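Local coordinates for uncharacterized protein YUAB (Bacillus subtilis, PDB 4BHU), which self-assembles into a layer on the surface of Bacillus subtilis biofilms, makes that surface hydrophobic and is required for complex colony architecture, at residues Ser23-Thr28 against Lys94-Ala99; Val39-Leu44 against Glu107-Ser112; Tyr102-Glu107 against Ala121-Ala126. The protein carries 1 engineered substitution. All blocks are in the same frame, centred on the assembly; numbering follows the deposited sequence.

Interaction 1 (Ser23-Thr28 against Lys94-Ala99); sequences SDIELT and KTLPAA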
ATOM      1  N   SER I  23      51.707  -9.031 -11.313  1.00 51.91           N
ATOM      2  CA  SER I  23      50.974  -9.960 -10.458  1.00 48.24           C
ATOM      3  C   SER I  23      49.555  -9.433 -10.223  1.00 48.04           C
ATOM      4  O   SER I  23      49.115  -8.504 -10.903  1.00 45.90           O
ATOM      5  CB  SER I  23      51.716 -10.152  -9.132  1.00 46.43           C
ATOM      6  OG  SER I  23      51.198 -11.254  -8.393  1.00 52.32           O
ATOM      7  N   ASP I  24      48.842 -10.049  -9.281  1.00 46.64           N
ATOM      8  CA  ASP I  24      47.483  -9.644  -8.939  1.00 39.62           C
ATOM      9  C   ASP I  24      47.367  -9.556  -7.436  1.00 41.91           C
ATOM     10  O   ASP I  24      48.018 -10.323  -6.703  1.00 40.16           O
ATOM     11  CB  ASP I  24      46.436 -10.653  -9.426  1.00 47.42           C
ATOM     12  CG  ASP I  24      46.586 -11.012 -10.891  1.00 47.74           C
ATOM     13  OD1 ASP I  24      46.474 -10.125 -11.764  1.00 48.21           O
ATOM     14  OD2 ASP I  24      46.775 -12.211 -11.169  1.00 52.21           O
ATOM     15  N   ILE I  25      46.529  -8.625  -6.977  1.00 34.99           N
ATOM     16  CA  ILE I  25      46.275  -8.462  -5.562  1.00 36.70           C
ATOM     17  C   ILE I  25      44.764  -8.547  -5.308  1.00 39.21           C
ATOM     18  O   ILE I  25      43.949  -8.115  -6.140  1.00 34.04           O
ATOM     19  CB  ILE I  25      46.841  -7.123  -5.020  1.00 38.61           C
ATOM     20  CG1 ILE I  25      48.286  -6.919  -5.490  1.00 41.61           C
ATOM     21  CG2 ILE I  25      46.773  -7.073  -3.487  1.00 39.16           C
ATOM     22  CD1 ILE I  25      48.398  -6.288  -6.890  1.00 41.07           C
ATOM     23  N   GLU I  26      44.406  -9.131  -4.167  1.00 34.79           N
ATOM     24  CA  GLU I  26      43.008  -9.192  -3.748  1.00 33.67           C
ATOM     25  C   GLU I  26      42.834  -8.553  -2.404  1.00 35.57           C
ATOM     26  O   GLU I  26      43.474  -8.952  -1.416  1.00 35.82           O
ATOM     27  CB  GLU I  26      42.498 -10.641  -3.695  1.00 37.91           C
ATOM     28  CG  GLU I  26      42.142 -11.192  -5.060  1.00 45.49           C
ATOM     29  CD  GLU I  26      41.394 -12.532  -5.009  1.00 45.10           C
ATOM     30  OE1 GLU I  26      41.039 -12.997  -3.899  1.00 45.11           O
ATOM     31  OE2 GLU I  26      41.177 -13.106  -6.101  1.00 41.95           O
ATOM     32  N   LEU I  27      41.951  -7.561  -2.359  1.00 29.38           N
ATOM     33  CA  LEU I  27      41.533  -6.990  -1.097  1.00 34.10           C
ATOM     34  C   LEU I  27      40.081  -7.388  -0.838  1.00 37.31           C
ATOM     35  O   LEU I  27      39.179  -7.081  -1.639  1.00 31.20           O
ATOM     36  CB  LEU I  27      41.684  -5.475  -1.117  1.00 35.88           C
ATOM     37  CG  LEU I  27      43.045  -5.022  -1.654  1.00 35.09           C
ATOM     38  CD1 LEU I  27      43.036  -3.528  -1.821  1.00 39.08           C
ATOM     39  CD2 LEU I  27      44.162  -5.458  -0.720  1.00 33.60           C
ATOM     40  N   THR I  28      39.871  -8.085   0.275  1.00 34.08           N
ATOM     41  CA  THR I  28      38.541  -8.592   0.622  1.00 34.85           C
ATOM     42  C   THR I  28      38.083  -8.073   1.971  1.00 37.66           C
ATOM     43  O   THR I  28      38.610  -8.462   3.009  1.00 37.51           O
ATOM     44  CB  THR I  28      38.520 -10.115   0.642  1.00 39.19           C
ATOM     45  OG1 THR I  28      38.946 -10.608  -0.633  1.00 35.30           O
ATOM     46  CG2 THR I  28      37.102 -10.621   0.942  1.00 41.52           C
ATOM     47  N   LYS I  94      49.047  -5.953 -12.233  1.00 46.08           N
ATOM     48  CA  LYS I  94      49.746  -4.786 -11.701  1.00 44.41           C
ATOM     49  C   LYS I  94      51.261  -5.003 -11.643  1.00 47.44           C
ATOM     50  O   LYS I  94      51.724  -6.131 -11.504  1.00 47.21           O
ATOM     51  CB  LYS I  94      49.270  -4.494 -10.274  1.00 39.37           C
ATOM     52  CG  LYS I  94      47.779  -4.230 -10.135  1.00 36.26           C
ATOM     53  CD  LYS I  94      47.357  -2.996 -10.897  1.00 36.19           C
ATOM     54  CE  LYS I  94      45.852  -2.828 -10.883  1.00 37.36           C
ATOM     55  NZ  LYS I  94      45.445  -1.608 -11.625  1.00 32.38           N
ATOM     56  N   THR I  95      52.020  -3.908 -11.702  1.00 44.71           N
ATOM     57  CA  THR I  95      53.448  -3.938 -11.402  1.00 39.63           C
ATOM     58  C   THR I  95      53.697  -3.774  -9.906  1.00 40.09           C
ATOM     59  O   THR I  95      53.417  -2.725  -9.334  1.00 45.30           O
ATOM     60  CB  THR I  95      54.192  -2.804 -12.143  1.00 44.82           C
ATOM     61  OG1 THR I  95      54.124  -3.025 -13.559  1.00 41.78           O
ATOM     62  CG2 THR I  95      55.654  -2.741 -11.686  1.00 46.12           C
ATOM     63  N   LEU I  96      54.215  -4.803  -9.253  1.00 35.95           N
ATOM     64  CA  LEU I  96      54.493  -4.680  -7.834  1.00 40.99           C
ATOM     65  C   LEU I  96      55.589  -3.637  -7.599  1.00 42.05           C
ATOM     66  O   LEU I  96      56.587  -3.626  -8.303  1.00 42.23           O
ATOM     67  CB  LEU I  96      54.907  -6.023  -7.237  1.00 41.66           C
ATOM     68  CG  LEU I  96      53.843  -7.131  -7.197  1.00 47.82           C
ATOM     69  CD1 LEU I  96      54.397  -8.351  -6.473  1.00 40.19           C
ATOM     70  CD2 LEU I  96      52.562  -6.643  -6.520  1.00 37.88           C
ATOM     71  N   PRO I  97      55.420  -2.779  -6.586  1.00 43.95           N
ATOM     72  CA  PRO I  97      56.393  -1.718  -6.290  1.00 38.94           C
ATOM     73  C   PRO I  97      57.651  -2.227  -5.569  1.00 48.04           C
ATOM     74  O   PRO I  97      57.788  -3.427  -5.301  1.00 41.69           O
ATOM     75  CB  PRO I  97      55.613  -0.812  -5.338  1.00 38.28           C
ATOM     76  CG  PRO I  97      54.753  -1.776  -4.586  1.00 37.78           C
ATOM     77  CD  PRO I  97      54.310  -2.779  -5.614  1.00 38.11           C
ATOM     78  N   ALA I  98      58.545  -1.302  -5.221  1.00 39.66           N
ATOM     79  CA  ALA I  98      59.770  -1.654  -4.497  1.00 46.20           C
ATOM     80  C   ALA I  98      59.488  -2.568  -3.300  1.00 46.21           C
ATOM     81  O   ALA I  98      58.415  -2.529  -2.707  1.00 43.99           O
ATOM     82  CB  ALA I  98      60.502  -0.394  -4.041  1.00 40.31           C
ATOM     83  N   ALA I  99      60.466  -3.391  -2.945  1.00 45.40           N
ATOM     84  CA  ALA I  99      60.308  -4.317  -1.844  1.00 40.94           C
ATOM     85  C   ALA I  99      60.045  -3.599  -0.526  1.00 47.07           C
ATOM     86  O   ALA I  99      60.605  -2.524  -0.246  1.00 38.35           O
ATOM     87  CB  ALA I  99      61.532  -5.228  -1.728  1.00 50.41           C
TER
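The backbone N of Lys-94 gives its hydrogen to Ser-23 O at 2.9 Å, with an N-H...O angle of 164°. In return Ser-23 N donates to Lys-94 O, also at 2.9 Å. Together the two bonds make Ser-23 and Lys-94 an antiparallel hydrogen-bonded pair. It is the one bridge between 23-28 and 94-99, because 94-99 stops being strand after Thr-95 and turns off into a loop. Side chains then fill in beside the pair.

The main filler is the end of Ile-25. Its CD1 lies 3.9 Å from CG of Lys-94 and as near to CB, and the two side chains cross at about a right angle. The bend of the lysine at chi2 (-63°) turns CD away from Ile-25, and CB and CG alone touch it. At the lysine tip, NZ forms a salt bridge with Asp-54 and a hydrogen bond with the carbonyl of Thr-49. The charge of this buried residue is probably balanced by Asp-54, outside the two segments.

Leu-96, in the loop, packs beside strand 22-30. Its CD2 is 4.2 Å from CD1 of Ile-25. Its CG is 4.2 Å from CB of Ser-23. The Ser-23 hydroxyl is not part of this apolar patch. OG is anti to the backbone N (chi1 -167°) and is hydrogen-bonded to the carbonyl of Ser-16.

The four touching residues are all buried. Strand 22-30 is the middle strand of a three-stranded antiparallel sheet, with 7-12 along one edge and 90-95 along the other. Further along it, Leu-27 packs on Ala-10 of strand 7-12.

Interaction 2 (Val39-Leu44 against Glu107-Ser112); sequences VMEFTL and ENKSLS
Glu-41 begins its path across this contact at CB, which lies 4.0 Å from the carbonyl O of Glu-107. CG is anti to the backbone N (chi1 -176°), and the chain stays extended beyond it. CD then reaches the aliphatic part of Lys-109, 4.0 Å from that residue's CD. At the tip, OE1 lies 3.3 Å from the same lysine CD. The lysine NZ is farther off, at 3.8 Å from OE1, so the salt bridge between the two residues is a long one. The lysine chain, bent at chi3, crosses the glutamate obliquely. OE1 also has a salt bridge to NE of Arg-74 on strand 72-76, so two basic groups share one carboxylate oxygen. OE2 comes within 5.0 Å of OE2 of Glu-107. The positive groups near OE1 probably ease that meeting of like charges.

The backbones beneath are antiparallel. Val-39 and Lys-109 exchange two N-H...O bonds, and Glu-41 and Glu-107 exchange two more. These strands belong to the five-stranded sheet of a beta sandwich, consistent with the immunoglobulin-like E-set clan of the family. The crystallised fragment is the beta-sandwich domain of a longer protein. Strand 39-43 lies inside that sheet, between 72-76 and 100-109.

The non-hydrogen-bonded pair, Met-40 with Asn-108, turns its side chains to the other face of the sheet. Met-40 is a selenomethionine here. Its chain bends at chi2 and chi3, and CE comes to 3.8 Å from the carbonyl O of Glu-107. The same methyl sits 3.7 Å above the plane of the Phe-42 ring, offset toward the rim. Met-40 and Phe-42 both pack on Tyr-29 of strand 22-30, in the opposing sheet. On the face of Glu-41, Val-39 and Lys-109 both touch the side chain of Arg-74.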
ATOM      1  N   VAL I  39      29.223   4.501   2.743  1.00 31.22           N
ATOM      2  CA  VAL I  39      30.091   4.407   1.577  1.00 33.94           C
ATOM      3  C   VAL I  39      31.237   3.460   1.867  1.00 33.86           C
ATOM      4  O   VAL I  39      31.970   3.633   2.836  1.00 39.35           O
ATOM      5  CB  VAL I  39      30.660   5.806   1.208  1.00 34.50           C
ATOM      6  CG1 VAL I  39      31.435   5.753  -0.101  1.00 34.26           C
ATOM      7  CG2 VAL I  39      29.527   6.810   1.087  1.00 35.98           C
HETATM    8  N   MSE I  40      31.376   2.441   1.035  1.00 29.38           N
HETATM    9  CA  MSE I  40      32.452   1.469   1.166  1.00 28.68           C
HETATM   10  C   MSE I  40      33.689   2.121   0.546  1.00 32.92           C
HETATM   11  O   MSE I  40      33.624   2.576  -0.593  1.00 28.83           O
HETATM   12  CB  MSE I  40      32.089   0.207   0.398  1.00 32.40           C
HETATM   13  CG  MSE I  40      33.155  -0.879   0.389  1.00 42.22           C
HETATM   14 SE   MSE I  40      33.319  -1.767   2.133  1.00 63.49          SE
HETATM   15  CE  MSE I  40      35.263  -1.514   2.422  1.00 39.45           C
ATOM     16  N   GLU I  41      34.792   2.185   1.293  1.00 31.57           N
ATOM     17  CA  GLU I  41      36.001   2.872   0.822  1.00 29.87           C
ATOM     18  C   GLU I  41      37.289   2.075   1.093  1.00 32.16           C
ATOM     19  O   GLU I  41      37.551   1.645   2.228  1.00 27.84           O
ATOM     20  CB  GLU I  41      36.097   4.266   1.445  1.00 34.69           C
ATOM     21  CG  GLU I  41      37.266   5.077   0.929  1.00 34.91           C
ATOM     22  CD  GLU I  41      37.183   6.526   1.326  1.00 46.08           C
ATOM     23  OE1 GLU I  41      36.076   7.096   1.254  1.00 53.86           O
ATOM     24  OE2 GLU I  41      38.222   7.102   1.696  1.00 44.44           O
ATOM     25  N   PHE I  42      38.067   1.874   0.030  1.00 26.76           N
ATOM     26  CA  PHE I  42      39.347   1.184   0.096  1.00 27.98           C
ATOM     27  C   PHE I  42      40.423   2.236  -0.125  1.00 28.12           C
ATOM     28  O   PHE I  42      40.275   3.086  -0.997  1.00 27.41           O
ATOM     29  CB  PHE I  42      39.467   0.150  -1.023  1.00 25.92           C
ATOM     30  CG  PHE I  42      38.684  -1.104  -0.800  1.00 31.62           C
ATOM     31  CD1 PHE I  42      37.347  -1.179  -1.167  1.00 28.55           C
ATOM     32  CD2 PHE I  42      39.292  -2.224  -0.250  1.00 31.65           C
ATOM     33  CE1 PHE I  42      36.628  -2.349  -0.981  1.00 32.73           C
ATOM     34  CE2 PHE I  42      38.584  -3.399  -0.058  1.00 32.00           C
ATOM     35  CZ  PHE I  42      37.244  -3.461  -0.418  1.00 32.00           C
ATOM     36  N   THR I  43      41.489   2.178   0.669  1.00 29.81           N
ATOM     37  CA  THR I  43      42.637   3.083   0.527  1.00 30.84           C
ATOM     38  C   THR I  43      43.883   2.247   0.210  1.00 29.39           C
ATOM     39  O   THR I  43      44.243   1.320   0.941  1.00 31.18           O
ATOM     40  CB  THR I  43      42.876   3.903   1.804  1.00 33.01           C
ATOM     41  OG1 THR I  43      41.700   4.662   2.100  1.00 30.46           O
ATOM     42  CG2 THR I  43      44.078   4.880   1.626  1.00 36.75           C
ATOM     43  N   LEU I  44      44.511   2.554  -0.913  1.00 27.82           N
ATOM     44  CA  LEU I  44      45.681   1.805  -1.354  1.00 31.93           C
ATOM     45  C   LEU I  44      46.934   2.596  -0.979  1.00 33.53           C
ATOM     46  O   LEU I  44      46.914   3.828  -0.985  1.00 30.65           O
ATOM     47  CB  LEU I  44      45.627   1.582  -2.867  1.00 31.43           C
ATOM     48  CG  LEU I  44      44.333   0.999  -3.443  1.00 36.44           C
ATOM     49  CD1 LEU I  44      44.471   0.769  -4.944  1.00 34.71           C
ATOM     50  CD2 LEU I  44      43.946  -0.282  -2.752  1.00 30.50           C
ATOM     51  N   GLU I 107      37.155   0.727   5.000  1.00 38.71           N
ATOM     52  CA  GLU I 107      36.158   1.007   6.009  1.00 43.82           C
ATOM     53  C   GLU I 107      34.828   1.344   5.365  1.00 42.67           C
ATOM     54  O   GLU I 107      34.757   1.775   4.203  1.00 32.21           O
ATOM     55  CB  GLU I 107      36.603   2.178   6.877  1.00 44.78           C
ATOM     56  CG  GLU I 107      36.866   3.455   6.097  1.00 50.73           C
ATOM     57  CD  GLU I 107      37.359   4.585   6.991  1.00 60.22           C
ATOM     58  OE1 GLU I 107      37.569   4.324   8.192  1.00 65.27           O
ATOM     59  OE2 GLU I 107      37.533   5.723   6.500  1.00 60.37           O
ATOM     60  N   ASN I 108      33.772   1.155   6.143  1.00 39.72           N
ATOM     61  CA  ASN I 108      32.460   1.602   5.742  1.00 36.61           C
ATOM     62  C   ASN I 108      32.200   2.958   6.365  1.00 43.68           C
ATOM     63  O   ASN I 108      31.892   3.042   7.552  1.00 44.83           O
ATOM     64  CB  ASN I 108      31.397   0.586   6.169  1.00 40.27           C
ATOM     65  CG  ASN I 108      29.984   1.026   5.798  1.00 41.33           C
ATOM     66  OD1 ASN I 108      29.782   2.069   5.152  1.00 45.42           O
ATOM     67  ND2 ASN I 108      29.007   0.249   6.219  1.00 38.27           N
ATOM     68  N   LYS I 109      32.354   4.020   5.579  1.00 35.79           N
ATOM     69  CA  LYS I 109      32.099   5.368   6.080  1.00 47.15           C
ATOM     70  C   LYS I 109      30.604   5.549   6.308  1.00 46.45           C
ATOM     71  O   LYS I 109      29.817   5.458   5.364  1.00 44.20           O
ATOM     72  CB  LYS I 109      32.584   6.431   5.087  1.00 50.23           C
ATOM     73  CG  LYS I 109      34.090   6.670   5.048  1.00 55.25           C
ATOM     74  CD  LYS I 109      34.462   7.758   4.022  1.00 57.34           C
ATOM     75  CE  LYS I 109      34.964   9.051   4.681  1.00 60.93           C
ATOM     76  NZ  LYS I 109      35.617   9.994   3.698  1.00 56.57           N
ATOM     77  N   SER I 110      30.220   5.804   7.555  1.00 44.68           N
ATOM     78  CA  SER I 110      28.821   6.039   7.914  1.00 49.94           C
ATOM     79  C   SER I 110      28.679   7.276   8.801  1.00 59.45           C
ATOM     80  O   SER I 110      29.659   7.754   9.388  1.00 55.12           O
ATOM     81  CB  SER I 110      28.243   4.848   8.682  1.00 47.94           C
ATOM     82  OG  SER I 110      28.356   3.636   7.953  1.00 54.11           O
ATOM     83  N   LEU I 111      27.450   7.775   8.900  1.00 57.88           N
ATOM     84  CA  LEU I 111      27.106   8.808   9.876  1.00 66.83           C
ATOM     85  C   LEU I 111      26.510   8.166  11.135  1.00 67.33           C
ATOM     86  O   LEU I 111      25.374   8.457  11.522  1.00 72.20           O
ATOM     87  CB  LEU I 111      26.112   9.809   9.279  1.00 63.95           C
ATOM     88  CG  LEU I 111      26.692  10.911   8.383  1.00 66.20           C
ATOM     89  CD1 LEU I 111      27.293  10.355   7.103  1.00 63.38           C
ATOM     90  CD2 LEU I 111      25.619  11.942   8.066  1.00 66.24           C
ATOM     91  N   SER I 112      27.279   7.286  11.765  1.00 70.63           N
ATOM     92  CA  SER I 112      26.847   6.629  12.992  1.00 57.70           C
ATOM     93  C   SER I 112      27.670   7.147  14.169  1.00 63.93           C
ATOM     94  O   SER I 112      28.855   7.448  14.021  1.00 63.00           O
ATOM     95  CB  SER I 112      27.012   5.114  12.869  1.00 58.21           C
ATOM     96  OG  SER I 112      28.378   4.770  12.705  1.00 65.10           O
TER

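Interaction 3 (Tyr102-Glu107 against Ala121-Ala126); sequences YTFRAE and ASIDVA
Phe-104 meets Ile-123 with the edge of its ring. CE1 lies 3.7 Å from CD1 of the isoleucine, and CG1 of Ile-123 lies in the ring plane, also 3.7 Å from CE1 of Phe-104. Ile-123 CG1 stands between its backbone N and carbonyl carbon (chi1 56°), and in that position it meets the ring edge. The carbonyl O of Ala-121 also lies at the edge of the phenylalanine ring, in its plane. The Tyr-102 ring lies aslant to Val-125, with its CD1 3.9 Å from CG2 of the valine. The tyrosine OH is hydrogen-bonded beyond the contact, to the carbonyl of Ala-98. Its ring meets Phe-48 edge-to-face.

These apolar groups share one face of the sheet. On the other, Thr-103 and Ser-122 form a non-hydrogen-bonded pair whose hydroxyls meet, OG1 to OG 2.9 Å, in a hydrogen bond that either could donate. Two backbone bonds join Tyr-102 to Ile-123 and two join Phe-104 to Ala-121.

Ile-123 packs on Ala-10 and Ile-12 of strand 7-12, in the facing sheet. The arrangement is that of an amphipathic beta hairpin at the margin of a beta sandwich: strand 119-125 is the outermost strand of its sheet within the chain.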
ATOM      1  N   TYR I 102      53.469  -3.313   2.565  1.00 45.13           N
ATOM      2  CA  TYR I 102      52.479  -2.337   2.115  1.00 39.32           C
ATOM      3  C   TYR I 102      51.131  -2.607   2.778  1.00 42.11           C
ATOM      4  O   TYR I 102      50.618  -3.738   2.723  1.00 41.89           O
ATOM      5  CB  TYR I 102      52.327  -2.420   0.601  1.00 38.19           C
ATOM      6  CG  TYR I 102      53.545  -1.932  -0.143  1.00 36.81           C
ATOM      7  CD1 TYR I 102      54.656  -2.750  -0.309  1.00 41.38           C
ATOM      8  CD2 TYR I 102      53.588  -0.639  -0.674  1.00 39.35           C
ATOM      9  CE1 TYR I 102      55.773  -2.305  -0.995  1.00 38.05           C
ATOM     10  CE2 TYR I 102      54.688  -0.189  -1.366  1.00 40.92           C
ATOM     11  CZ  TYR I 102      55.784  -1.018  -1.518  1.00 44.75           C
ATOM     12  OH  TYR I 102      56.886  -0.556  -2.210  1.00 45.06           O
ATOM     13  N   THR I 103      50.572  -1.566   3.389  1.00 35.67           N
ATOM     14  CA  THR I 103      49.340  -1.678   4.155  1.00 40.64           C
ATOM     15  C   THR I 103      48.141  -1.066   3.430  1.00 37.99           C
ATOM     16  O   THR I 103      48.183   0.081   2.964  1.00 36.09           O
ATOM     17  CB  THR I 103      49.472  -0.998   5.533  1.00 46.74           C
ATOM     18  OG1 THR I 103      50.598  -1.538   6.240  1.00 45.00           O
ATOM     19  CG2 THR I 103      48.194  -1.207   6.360  1.00 43.60           C
ATOM     20  N   PHE I 104      47.078  -1.858   3.354  1.00 40.24           N
ATOM     21  CA  PHE I 104      45.821  -1.461   2.747  1.00 32.01           C
ATOM     22  C   PHE I 104      44.791  -1.253   3.848  1.00 37.84           C
ATOM     23  O   PHE I 104      44.822  -1.933   4.877  1.00 34.08           O
ATOM     24  CB  PHE I 104      45.317  -2.550   1.801  1.00 35.10           C
ATOM     25  CG  PHE I 104      46.229  -2.815   0.645  1.00 34.37           C
ATOM     26  CD1 PHE I 104      47.350  -3.608   0.802  1.00 39.00           C
ATOM     27  CD2 PHE I 104      45.979  -2.257  -0.598  1.00 34.99           C
ATOM     28  CE1 PHE I 104      48.192  -3.853  -0.263  1.00 36.17           C
ATOM     29  CE2 PHE I 104      46.821  -2.498  -1.672  1.00 34.71           C
ATOM     30  CZ  PHE I 104      47.931  -3.297  -1.501  1.00 37.26           C
ATOM     31  N   ARG I 105      43.880  -0.316   3.606  1.00 33.94           N
ATOM     32  CA  ARG I 105      42.850   0.057   4.566  1.00 35.85           C
ATOM     33  C   ARG I 105      41.493  -0.004   3.872  1.00 35.43           C
ATOM     34  O   ARG I 105      41.376   0.169   2.657  1.00 29.04           O
ATOM     35  CB  ARG I 105      43.106   1.462   5.124  1.00 40.41           C
ATOM     36  CG  ARG I 105      44.415   1.562   5.895  1.00 53.07           C
ATOM     37  CD  ARG I 105      44.855   2.996   6.183  1.00 56.80           C
ATOM     38  NE  ARG I 105      46.092   3.018   6.968  1.00 61.49           N
ATOM     39  CZ  ARG I 105      47.314   2.874   6.455  1.00 58.89           C
ATOM     40  NH1 ARG I 105      47.487   2.699   5.152  1.00 56.74           N
ATOM     41  NH2 ARG I 105      48.375   2.900   7.248  1.00 61.90           N
ATOM     42  N   ALA I 106      40.464  -0.280   4.650  1.00 35.87           N
ATOM     43  CA  ALA I 106      39.120  -0.325   4.105  1.00 33.14           C
ATOM     44  C   ALA I 106      38.173  -0.078   5.255  1.00 39.86           C
ATOM     45  O   ALA I 106      38.389  -0.566   6.365  1.00 37.95           O
ATOM     46  CB  ALA I 106      38.839  -1.679   3.442  1.00 34.61           C
ATOM     47  N   GLU I 107      37.155   0.727   5.000  1.00 38.71           N
ATOM     48  CA  GLU I 107      36.158   1.007   6.009  1.00 43.82           C
ATOM     49  C   GLU I 107      34.828   1.344   5.365  1.00 42.67           C
ATOM     50  O   GLU I 107      34.757   1.775   4.203  1.00 32.21           O
ATOM     51  CB  GLU I 107      36.603   2.178   6.877  1.00 44.78           C
ATOM     52  CG  GLU I 107      36.866   3.455   6.097  1.00 50.73           C
ATOM     53  CD  GLU I 107      37.359   4.585   6.991  1.00 60.22           C
ATOM     54  OE1 GLU I 107      37.569   4.324   8.192  1.00 65.27           O
ATOM     55  OE2 GLU I 107      37.533   5.723   6.500  1.00 60.37           O
ATOM     56  N   ALA I 121      45.142  -4.663   6.479  1.00 43.45           N
ATOM     57  CA  ALA I 121      45.893  -5.871   6.201  1.00 37.88           C
ATOM     58  C   ALA I 121      47.075  -5.494   5.314  1.00 42.83           C
ATOM     59  O   ALA I 121      46.981  -4.554   4.528  1.00 43.03           O
ATOM     60  CB  ALA I 121      45.029  -6.906   5.521  1.00 41.13           C
ATOM     61  N   SER I 122      48.177  -6.235   5.445  1.00 44.80           N
ATOM     62  CA  SER I 122      49.426  -5.905   4.748  1.00 46.91           C
ATOM     63  C   SER I 122      49.865  -7.019   3.829  1.00 42.76           C
ATOM     64  O   SER I 122      49.490  -8.173   4.031  1.00 46.48           O
ATOM     65  CB  SER I 122      50.540  -5.647   5.765  1.00 45.64           C
ATOM     66  OG  SER I 122      50.338  -4.416   6.428  1.00 51.46           O
ATOM     67  N   ILE I 123      50.649  -6.669   2.814  1.00 41.79           N
ATOM     68  CA  ILE I 123      51.359  -7.657   1.999  1.00 46.52           C
ATOM     69  C   ILE I 123      52.882  -7.392   1.996  1.00 48.19           C
ATOM     70  O   ILE I 123      53.333  -6.254   2.165  1.00 44.53           O
ATOM     71  CB  ILE I 123      50.881  -7.687   0.527  1.00 43.21           C
ATOM     72  CG1 ILE I 123      51.005  -6.303  -0.100  1.00 40.98           C
ATOM     73  CG2 ILE I 123      49.457  -8.219   0.423  1.00 45.06           C
ATOM     74  CD1 ILE I 123      50.664  -6.270  -1.577  1.00 40.78           C
ATOM     75  N   ASP I 124      53.655  -8.459   1.808  1.00 48.55           N
ATOM     76  CA  ASP I 124      55.107  -8.363   1.687  1.00 47.61           C
ATOM     77  C   ASP I 124      55.489  -8.466   0.213  1.00 42.03           C
ATOM     78  O   ASP I 124      55.206  -9.474  -0.435  1.00 43.26           O
ATOM     79  CB  ASP I 124      55.781  -9.511   2.452  1.00 46.00           C
ATOM     80  CG  ASP I 124      55.623  -9.398   3.957  1.00 51.15           C
ATOM     81  OD1 ASP I 124      55.621  -8.273   4.487  1.00 51.93           O
ATOM     82  OD2 ASP I 124      55.501 -10.453   4.618  1.00 63.16           O
ATOM     83  N   VAL I 125      56.115  -7.425  -0.333  1.00 49.71           N
ATOM     84  CA  VAL I 125      56.656  -7.507  -1.690  1.00 41.07           C
ATOM     85  C   VAL I 125      58.141  -7.886  -1.597  1.00 45.56           C
ATOM     86  O   VAL I 125      58.920  -7.204  -0.933  1.00 41.28           O
ATOM     87  CB  VAL I 125      56.504  -6.186  -2.451  1.00 42.20           C
ATOM     88  CG1 VAL I 125      57.205  -6.272  -3.814  1.00 43.32           C
ATOM     89  CG2 VAL I 125      55.023  -5.853  -2.641  1.00 40.01           C
ATOM     90  N   ALA I 126      58.531  -8.975  -2.251  1.00 48.51           N
ATOM     91  CA  ALA I 126      59.867  -9.529  -2.030  1.00 55.23           C
ATOM     92  C   ALA I 126      60.958  -8.833  -2.851  1.00 52.99           C
ATOM     93  O   ALA I 126      60.758  -8.534  -4.026  1.00 46.15           O
ATOM     94  CB  ALA I 126      59.866 -11.020  -2.318  1.00 51.37           C
TER

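In the fold
Interaction 1 belongs to the three-stranded sheet, while interactions 2 and 3 both lie in the five-stranded one, on the two flanks of strand 100-109. The latter two share that strand and Glu-107, with centres about 17 Å apart. Thr-43 N lies 2.8 Å from Arg-105 O, a probable hydrogen bond that carries the pairing from one to the other. Leu-27 links the sheets: its CD1 is 3.5 Å from CD2 of Leu-44 and 3.4 Å from CD2 of Phe-104. Interactions 1 and 3 have centres about 9 Å apart, and Pro-97 packs on the ring of Tyr-102. Interactions 1 and 2 lie on opposite sides of the chain's centre, about 21 Å apart between centres.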